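Side-chain contact in axin interactor, dorsalization associated protein (Danio rerio, PDB 2QZQ), which is the C-terminal domain of a ventralizing factor that binds axin, disrupts its homodimers and so inhibits axin-mediated JNK activation: residues F107-M110 and D111-K114. Numbering follows the deposited sequence.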
loop_
_atom_site.group_PDB
_atom_site.type_symbol
_atom_site.label_atom_id
_atom_site.label_comp_id
_atom_site.label_asym_id
_atom_site.label_seq_id
_atom_site.Cartn_x
_atom_site.Cartn_y
_atom_site.Cartn_z
ATOM N N PHE A 107 1.013 -5.222 -4.053
ATOM C CA PHE A 107 2.138 -4.472 -4.545
ATOM C C PHE A 107 1.852 -4.017 -5.952
ATOM O O PHE A 107 0.942 -4.533 -6.611
ATOM C CB PHE A 107 3.419 -5.315 -4.499
ATOM C CG PHE A 107 3.368 -6.545 -5.367
ATOM C CD1 PHE A 107 2.755 -7.703 -4.925
ATOM C CD2 PHE A 107 3.930 -6.527 -6.649
ATOM C CE1 PHE A 107 2.740 -8.863 -5.719
ATOM C CE2 PHE A 107 3.884 -7.645 -7.453
ATOM C CZ PHE A 107 3.311 -8.814 -7.006
HETATM N N MSE A 108 2.630 -3.040 -6.400
HETATM C CA MSE A 108 2.587 -2.636 -7.795
HETATM C C MSE A 108 3.980 -2.402 -8.342
HETATM O O MSE A 108 4.799 -1.745 -7.698
HETATM C CB MSE A 108 1.662 -1.436 -8.032
HETATM C CG MSE A 108 1.847 -0.226 -7.142
HETATM SE SE MSE A 108 0.503 1.172 -7.691
HETATM C CE MSE A 108 1.459 1.962 -8.861
ATOM N N GLU A 109 4.230 -2.974 -9.523
ATOM C CA GLU A 109 5.477 -2.779 -10.260
ATOM C C GLU A 109 5.528 -1.393 -10.915
ATOM O O GLU A 109 4.510 -0.719 -11.051
ATOM C CB GLU A 109 5.680 -3.882 -11.317
ATOM C CG GLU A 109 5.710 -5.360 -10.807
ATOM C CD GLU A 109 6.954 -5.746 -9.968
ATOM O OE1 GLU A 109 7.950 -4.994 -9.912
ATOM O OE2 GLU A 109 6.945 -6.837 -9.346
HETATM N N MSE A 110 6.717 -0.979 -11.337
HETATM C CA MSE A 110 6.908 0.350 -11.943
HETATM C C MSE A 110 6.032 0.605 -13.176
HETATM O O MSE A 110 5.513 1.711 -13.365
HETATM C CB MSE A 110 8.376 0.537 -12.335
HETATM C CG MSE A 110 9.336 0.619 -11.174
HETATM SE SE MSE A 110 8.913 2.014 -9.825
HETATM C CE MSE A 110 7.986 3.316 -10.694
ATOM N N ASP A 111 5.868 -0.428 -14.003
ATOM C CA ASP A 111 5.100 -0.309 -15.250
ATOM C C ASP A 111 3.582 -0.216 -15.014
ATOM O O ASP A 111 2.799 -0.019 -15.958
ATOM C CB ASP A 111 5.500 -1.423 -16.255
ATOM C CG ASP A 111 5.066 -2.834 -15.826
ATOM O OD1 ASP A 111 4.557 -3.058 -14.701
ATOM O OD2 ASP A 111 5.229 -3.755 -16.654
ATOM N N GLU A 112 3.171 -0.330 -13.739
ATOM C CA GLU A 112 1.777 -0.144 -13.336
ATOM C C GLU A 112 1.443 1.271 -12.861
ATOM O O GLU A 112 0.281 1.574 -12.543
ATOM C CB GLU A 112 1.390 -1.128 -12.238
ATOM C CG GLU A 112 1.475 -2.566 -12.661
ATOM C CD GLU A 112 1.008 -3.481 -11.564
ATOM O OE1 GLU A 112 -0.213 -3.640 -11.448
ATOM O OE2 GLU A 112 1.852 -4.035 -10.832
ATOM N N ILE A 113 2.459 2.128 -12.816
ATOM C CA ILE A 113 2.260 3.520 -12.421
ATOM C C ILE A 113 1.724 4.284 -13.625
ATOM O O ILE A 113 2.426 4.408 -14.637
ATOM C CB ILE A 113 3.564 4.161 -11.893
ATOM C CG1 ILE A 113 4.050 3.393 -10.656
ATOM C CG2 ILE A 113 3.315 5.639 -11.570
ATOM C CD1 ILE A 113 5.400 3.820 -10.132
ATOM N N LYS A 114 0.478 4.737 -13.500
ATOM C CA LYS A 114 -0.301 5.422 -14.529
ATOM C C LYS A 114 -1.416 6.194 -13.797
ATOM O O LYS A 114 -1.879 5.756 -12.738
ATOM C CB LYS A 114 -0.876 4.423 -15.563
ATOM C CG LYS A 114 -1.961 3.495 -15.031
ATOM C CD LYS A 114 -2.721 2.738 -16.139
ATOM C CE LYS A 114 -3.694 1.660 -15.577
ATOM N NZ LYS A 114 -4.129 1.806 -14.127
HETATM O O HOH W 1 -0.764 -4.447 -8.917
#
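Glu112 folds back over the residues before it, and its carboxylate takes the backbone N-H of Glu109. The Glu109 N to Glu112 OE2 distance is 2.9 Å. The bond is fairly straight, with 157° at the hydrogen. It uses the anti side of OE2, and the N-H lies somewhat out of the carboxylate plane. CG of Glu112 is anti to its own carbonyl carbon (chi1 -62°), and the chain beyond it is extended, which carries OE2 back to the strand end. In return, Glu112 N donates to Glu109 O at 3.0 Å. Glu109 is thus held through both its N-H and its C=O by one residue. Water 1 joins the other carboxylate oxygen, Glu112 OE1, to Phe107 O.

This is a short 3-10 turn closing strand 99-109 of the C-terminal C2-type domain, a beta sandwich, ahead of strand 116-124. Ile113 N continues the turn with a 3.1 Å bond to Met110 O.

Met108, a selenomethionine, and Ile113 form the apolar part. Their side chains cross at about a right angle, and CE of Met108 meets CG1 of Ile113 at 3.5 Å, a tight fit. A bend at chi3 (-90°) swings CE of Met108 to that carbon. Gln148 of strand 144-151 touches both side chains. The carboxylate of Glu109 turns to Arg131 instead and forms a salt bridge with it.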